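Local coordinates for starch synthase I (Hordeum vulgare, PDB 4HLN), which is a plant starch synthase of the two-domain glycosyltransferase type, built from two Rossmann-like alpha/beta domains, at residues Met165-Asn170 / Thr199-Tyr204; Asn207-Phe212 / Leu253-Tyr258. One frame throughout, in Å; residues are numbered along the deposited sequence.

Contact 1 of 2, residues Met165-Asn170 / Thr199-Tyr204; sequences MPRYLN and TFFHEY
The guanidinium of Arg-167 lies flat on the ring of Phe-201, their planes 2° apart and their centres 3.7 Å from each other, a stacked cation-pi pair that makes up the whole contact. CZ of Arg-167 sits almost over the middle of the ring, and NH2 of Arg-167 comes to 3.7 Å from CE2 of Phe-201. Nearer the backbones, CD of Arg-167 covers the other end of the same face in a CH-pi contact, 4.1 Å from the centroid of the Phe-201 ring. With CG anti to the backbone N, the extended chain (chi1 -174°) carries the guanidinium up alongside Phe-201, whose CA is 8.0 Å from CA of Arg-167, and the ring reaches across to meet it. Leu-169 sets CD1 against the opposite face of the guanidinium, near its rim, so the group is held between a methyl and an aromatic ring. The main polar partner of the guanidinium is Asp-214 on strand 208-214, which forms a salt bridge with NH1; this probably limits rotation of the group. Phe-201 also meets the ring of Tyr-182, on strand 181-190. The stack joins the chain around the end of strand 160-166 to strand 195-205 across strand 208-214, in the mixed sheet of a Rossmann-like domain.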
loop_
_atom_site.group_PDB
_atom_site.type_symbol
_atom_site.label_atom_id
_atom_site.label_comp_id
_atom_site.label_asym_id
_atom_site.label_seq_id
_atom_site.Cartn_x
_atom_site.Cartn_y
_atom_site.Cartn_z
ATOM N N MET A 165 1.124 -2.488 18.403
ATOM C CA MET A 165 2.348 -1.846 17.922
ATOM C C MET A 165 3.354 -1.785 19.037
ATOM O O MET A 165 3.003 -1.866 20.208
ATOM C CB MET A 165 2.096 -0.385 17.596
ATOM C CG MET A 165 1.474 -0.094 16.291
ATOM S SD MET A 165 0.648 1.476 16.557
ATOM C CE MET A 165 -0.372 0.982 17.952
ATOM N N PRO A 166 4.616 -1.578 18.680
ATOM C CA PRO A 166 5.595 -1.324 19.732
ATOM C C PRO A 166 5.410 0.076 20.277
ATOM O O PRO A 166 4.989 0.984 19.566
ATOM C CB PRO A 166 6.931 -1.437 18.999
ATOM C CG PRO A 166 6.610 -2.253 17.746
ATOM C CD PRO A 166 5.249 -1.798 17.367
ATOM N N ARG A 167 5.709 0.244 21.552
ATOM C CA ARG A 167 5.771 1.571 22.136
ATOM C C ARG A 167 7.214 2.063 21.950
ATOM O O ARG A 167 8.101 1.775 22.754
ATOM C CB ARG A 167 5.373 1.495 23.608
ATOM C CG ARG A 167 5.243 2.809 24.332
ATOM C CD ARG A 167 4.408 2.576 25.577
ATOM N NE ARG A 167 4.432 3.680 26.527
ATOM C CZ ARG A 167 5.267 3.757 27.561
ATOM N NH1 ARG A 167 6.159 2.796 27.782
ATOM N NH2 ARG A 167 5.209 4.799 28.380
ATOM N N TYR A 168 7.451 2.761 20.847
ATOM C CA TYR A 168 8.776 3.298 20.556
ATOM C C TYR A 168 9.057 4.552 21.386
ATOM O O TYR A 168 9.098 5.647 20.852
ATOM C CB TYR A 168 8.856 3.659 19.083
ATOM C CG TYR A 168 8.759 2.479 18.147
ATOM C CD1 TYR A 168 9.811 1.577 18.031
ATOM C CD2 TYR A 168 7.634 2.281 17.352
ATOM C CE1 TYR A 168 9.743 0.505 17.161
ATOM C CE2 TYR A 168 7.555 1.198 16.476
ATOM C CZ TYR A 168 8.620 0.319 16.383
ATOM O OH TYR A 168 8.580 -0.755 15.519
ATOM N N LEU A 169 9.252 4.393 22.691
ATOM C CA LEU A 169 9.238 5.544 23.592
ATOM C C LEU A 169 10.507 6.377 23.550
ATOM O O LEU A 169 11.630 5.866 23.463
ATOM C CB LEU A 169 8.967 5.103 25.028
ATOM C CG LEU A 169 8.563 6.178 26.034
ATOM C CD1 LEU A 169 7.230 6.801 25.664
ATOM C CD2 LEU A 169 8.490 5.588 27.428
ATOM N N ASN A 170 10.302 7.679 23.622
ATOM C CA ASN A 170 11.390 8.622 23.740
ATOM C C ASN A 170 11.313 9.288 25.113
ATOM O O ASN A 170 10.920 10.443 25.221
ATOM C CB ASN A 170 11.265 9.660 22.633
ATOM C CG ASN A 170 12.392 10.655 22.644
ATOM O OD1 ASN A 170 13.513 10.339 23.061
ATOM N ND2 ASN A 170 12.102 11.876 22.197
ATOM N N THR A 199 4.995 -5.235 28.574
ATOM C CA THR A 199 3.791 -4.737 29.221
ATOM C C THR A 199 2.919 -4.049 28.180
ATOM O O THR A 199 3.368 -3.776 27.073
ATOM C CB THR A 199 4.101 -3.781 30.388
ATOM O OG1 THR A 199 4.817 -2.648 29.892
ATOM C CG2 THR A 199 4.945 -4.484 31.454
ATOM N N PHE A 200 1.666 -3.788 28.521
ATOM C CA PHE A 200 0.744 -3.244 27.545
ATOM C C PHE A 200 0.236 -1.891 27.980
ATOM O O PHE A 200 -0.220 -1.720 29.118
ATOM C CB PHE A 200 -0.449 -4.180 27.346
ATOM C CG PHE A 200 -0.086 -5.527 26.805
ATOM C CD1 PHE A 200 -0.225 -5.807 25.451
ATOM C CD2 PHE A 200 0.377 -6.525 27.648
ATOM C CE1 PHE A 200 0.095 -7.054 24.944
ATOM C CE2 PHE A 200 0.706 -7.783 27.148
ATOM C CZ PHE A 200 0.564 -8.045 25.794
ATOM N N PHE A 201 0.313 -0.940 27.056
ATOM C CA PHE A 201 -0.265 0.380 27.236
ATOM C C PHE A 201 -1.397 0.496 26.245
ATOM O O PHE A 201 -1.412 -0.215 25.246
ATOM C CB PHE A 201 0.795 1.462 27.031
ATOM C CG PHE A 201 1.811 1.500 28.130
ATOM C CD1 PHE A 201 2.703 0.449 28.303
ATOM C CD2 PHE A 201 1.854 2.566 29.019
ATOM C CE1 PHE A 201 3.637 0.461 29.338
ATOM C CE2 PHE A 201 2.779 2.591 30.062
ATOM C CZ PHE A 201 3.673 1.531 30.224
ATOM N N HIS A 202 -2.368 1.352 26.523
ATOM C CA HIS A 202 -3.553 1.371 25.680
ATOM C C HIS A 202 -4.194 2.731 25.548
ATOM O O HIS A 202 -4.249 3.496 26.492
ATOM C CB HIS A 202 -4.608 0.369 26.180
ATOM C CG HIS A 202 -5.967 0.598 25.598
ATOM N ND1 HIS A 202 -7.013 1.120 26.330
ATOM C CD2 HIS A 202 -6.441 0.420 24.341
ATOM C CE1 HIS A 202 -8.076 1.238 25.552
ATOM N NE2 HIS A 202 -7.758 0.820 24.342
ATOM N N GLU A 203 -4.690 3.022 24.357
ATOM C CA GLU A 203 -5.519 4.189 24.184
ATOM C C GLU A 203 -6.689 3.925 23.238
ATOM O O GLU A 203 -6.553 3.278 22.187
ATOM C CB GLU A 203 -4.697 5.390 23.720
ATOM C CG GLU A 203 -5.541 6.658 23.601
ATOM C CD GLU A 203 -4.852 7.808 22.873
ATOM O OE1 GLU A 203 -3.650 7.683 22.529
ATOM O OE2 GLU A 203 -5.526 8.840 22.646
ATOM N N TYR A 204 -7.848 4.424 23.642
ATOM C CA TYR A 204 -9.023 4.367 22.803
ATOM C C TYR A 204 -9.147 5.720 22.102
ATOM O O TYR A 204 -9.211 6.754 22.751
ATOM C CB TYR A 204 -10.257 4.018 23.652
ATOM C CG TYR A 204 -11.466 3.617 22.839
ATOM C CD1 TYR A 204 -11.401 2.564 21.919
ATOM C CD2 TYR A 204 -12.679 4.295 22.981
ATOM C CE1 TYR A 204 -12.516 2.203 21.165
ATOM C CE2 TYR A 204 -13.796 3.939 22.232
ATOM C CZ TYR A 204 -13.709 2.897 21.330
ATOM O OH TYR A 204 -14.817 2.554 20.591
#

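Contact 2 of 2, residues Asn207-Phe212 / Leu253-Tyr258; sequences NVDWVF and LELGGY
Strand 208-212 runs past an irregular loop, with the CA atoms of Asp-209 and Leu-255 7.9 Å apart and those of Val-211 and Leu-253 9.4 Å apart. Two side chains from each segment meet, all four of them buried. Val-211 and Leu-253 reach toward each other tip to tip, CG1 of the valine 3.9 Å from CD1 of the leucine; CG1 is the branch anti to the backbone N (chi1 173°). The other branch of Val-211, CG2, makes a looser contact at 4.4 Å with CD1 of Leu-255. In this Rossmann-like domain the loop that follows helix 235-252 closes over one face of the mixed sheet, with Phe-200 touching both Val-211 and Leu-253, and Met-162 touching Val-211 and Leu-255. Two residues earlier on the strand, Asp-209 and Leu-255 pass each other in opposite directions, and CD1 of Leu-255 comes to 3.9 Å from CG of Asp-209. The carboxylate is thus covered by a methyl, but each of its oxygens has a polar partner, OD1 bonding to His-202 and OD2 to Tyr-260. Those two bonds probably fix the plane of the group.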
loop_
_atom_site.group_PDB
_atom_site.type_symbol
_atom_site.label_atom_id
_atom_site.label_comp_id
_atom_site.label_asym_id
_atom_site.label_seq_id
_atom_site.Cartn_x
_atom_site.Cartn_y
_atom_site.Cartn_z
ATOM N N ASN A 207 -12.458 5.211 17.874
ATOM C CA ASN A 207 -13.127 3.915 18.005
ATOM C C ASN A 207 -12.200 2.755 17.764
ATOM O O ASN A 207 -12.629 1.644 17.415
ATOM C CB ASN A 207 -14.342 3.832 17.093
ATOM C CG ASN A 207 -15.340 4.905 17.400
ATOM O OD1 ASN A 207 -15.546 5.820 16.600
ATOM N ND2 ASN A 207 -15.940 4.830 18.588
ATOM N N VAL A 208 -10.917 3.032 17.951
ATOM C CA VAL A 208 -9.898 2.031 17.785
ATOM C C VAL A 208 -9.124 1.876 19.072
ATOM O O VAL A 208 -8.758 2.854 19.725
ATOM C CB VAL A 208 -8.957 2.357 16.609
ATOM C CG1 VAL A 208 -7.648 1.545 16.713
ATOM C CG2 VAL A 208 -9.674 2.097 15.292
ATOM N N ASP A 209 -8.925 0.620 19.437
ATOM C CA ASP A 209 -8.083 0.230 20.541
ATOM C C ASP A 209 -6.635 0.173 20.108
ATOM O O ASP A 209 -6.199 -0.783 19.454
ATOM C CB ASP A 209 -8.526 -1.134 21.041
ATOM C CG ASP A 209 -9.754 -1.045 21.887
ATOM O OD1 ASP A 209 -9.713 -0.210 22.814
ATOM O OD2 ASP A 209 -10.750 -1.757 21.609
ATOM N N TRP A 210 -5.901 1.216 20.463
ATOM C CA TRP A 210 -4.485 1.302 20.173
ATOM C C TRP A 210 -3.758 0.691 21.330
ATOM O O TRP A 210 -3.758 1.246 22.433
ATOM C CB TRP A 210 -4.089 2.764 20.049
ATOM C CG TRP A 210 -4.882 3.431 19.010
ATOM C CD1 TRP A 210 -6.007 4.180 19.185
ATOM C CD2 TRP A 210 -4.640 3.379 17.607
ATOM N NE1 TRP A 210 -6.479 4.610 17.969
ATOM C CE2 TRP A 210 -5.660 4.127 16.982
ATOM C CE3 TRP A 210 -3.657 2.767 16.814
ATOM C CZ2 TRP A 210 -5.723 4.293 15.596
ATOM C CZ3 TRP A 210 -3.721 2.924 15.439
ATOM C CH2 TRP A 210 -4.745 3.688 14.841
ATOM N N VAL A 211 -3.157 -0.462 21.080
ATOM C CA VAL A 211 -2.447 -1.203 22.110
ATOM C C VAL A 211 -0.950 -1.178 21.838
ATOM O O VAL A 211 -0.498 -1.518 20.746
ATOM C CB VAL A 211 -2.902 -2.663 22.150
ATOM C CG1 VAL A 211 -2.026 -3.475 23.108
ATOM C CG2 VAL A 211 -4.363 -2.740 22.528
ATOM N N PHE A 212 -0.187 -0.792 22.849
ATOM C CA PHE A 212 1.245 -0.609 22.702
ATOM C C PHE A 212 1.995 -1.599 23.527
ATOM O O PHE A 212 1.729 -1.759 24.716
ATOM C CB PHE A 212 1.624 0.786 23.137
ATOM C CG PHE A 212 1.017 1.819 22.299
ATOM C CD1 PHE A 212 1.586 2.143 21.071
ATOM C CD2 PHE A 212 -0.152 2.449 22.698
ATOM C CE1 PHE A 212 1.009 3.114 20.262
ATOM C CE2 PHE A 212 -0.738 3.421 21.896
ATOM C CZ PHE A 212 -0.163 3.751 20.674
ATOM N N LEU A 253 -6.494 -8.624 27.644
ATOM C CA LEU A 253 -6.821 -7.225 27.895
ATOM C C LEU A 253 -8.333 -6.995 28.005
ATOM O O LEU A 253 -9.070 -7.166 27.031
ATOM C CB LEU A 253 -6.194 -6.321 26.833
ATOM C CG LEU A 253 -4.659 -6.319 26.839
ATOM C CD1 LEU A 253 -4.109 -5.313 25.864
ATOM C CD2 LEU A 253 -4.123 -6.027 28.224
ATOM N N GLU A 254 -8.801 -6.612 29.191
ATOM C CA GLU A 254 -10.227 -6.302 29.346
ATOM C C GLU A 254 -10.575 -4.863 28.963
ATOM O O GLU A 254 -10.913 -4.046 29.815
ATOM C CB GLU A 254 -10.730 -6.623 30.753
ATOM C CG GLU A 254 -10.483 -8.052 31.176
ATOM C CD GLU A 254 -11.482 -8.553 32.196
ATOM O OE1 GLU A 254 -11.690 -9.787 32.259
ATOM O OE2 GLU A 254 -12.064 -7.720 32.929
ATOM N N LEU A 255 -10.505 -4.577 27.670
ATOM C CA LEU A 255 -10.826 -3.265 27.132
ATOM C C LEU A 255 -12.321 -2.986 27.175
ATOM O O LEU A 255 -13.134 -3.774 26.664
ATOM C CB LEU A 255 -10.314 -3.179 25.703
ATOM C CG LEU A 255 -8.826 -3.559 25.702
ATOM C CD1 LEU A 255 -8.283 -3.767 24.292
ATOM C CD2 LEU A 255 -7.995 -2.529 26.483
ATOM N N GLY A 256 -12.685 -1.860 27.788
ATOM C CA GLY A 256 -14.085 -1.518 27.990
ATOM C C GLY A 256 -14.823 -2.597 28.784
ATOM O O GLY A 256 -16.030 -2.795 28.593
ATOM N N GLY A 257 -14.104 -3.306 29.663
ATOM C CA GLY A 257 -14.701 -4.388 30.424
ATOM C C GLY A 257 -14.586 -5.832 29.934
ATOM O O GLY A 257 -14.595 -6.746 30.760
ATOM N N TYR A 258 -14.489 -6.060 28.624
ATOM C CA TYR A 258 -14.401 -7.438 28.113
ATOM C C TYR A 258 -13.281 -7.657 27.091
ATOM O O TYR A 258 -13.012 -6.799 26.260
ATOM C CB TYR A 258 -15.738 -7.877 27.505
ATOM C CG TYR A 258 -16.193 -6.979 26.383
ATOM C CD1 TYR A 258 -16.261 -7.449 25.074
ATOM C CD2 TYR A 258 -16.546 -5.648 26.632
ATOM C CE1 TYR A 258 -16.674 -6.625 24.036
ATOM C CE2 TYR A 258 -16.954 -4.812 25.606
ATOM C CZ TYR A 258 -17.015 -5.301 24.303
ATOM O OH TYR A 258 -17.418 -4.471 23.262
#

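Following the chain from the N terminus, strand 160-166 runs into the first segment of contact 1, and strands 181-190 and 195-205 come next; Phe-201 then closes a loop of 28 residues between the segments. A tight turn leads into strand 208-214, where contact 2 opens; helix 235-252 follows, and 253-258 closes a second loop with 40 residues between the segments. The two contacts are therefore in series, neither nested nor crossed, with centres 12 Å apart. A probable hydrogen bond from Phe-212 N to Phe-201 O joins them. Contact 1 ties strand 195-205 to the chain around the end of strand 160-166, and contact 2 lays the loop after helix 235-252 on strand 208-214 of the same sheet.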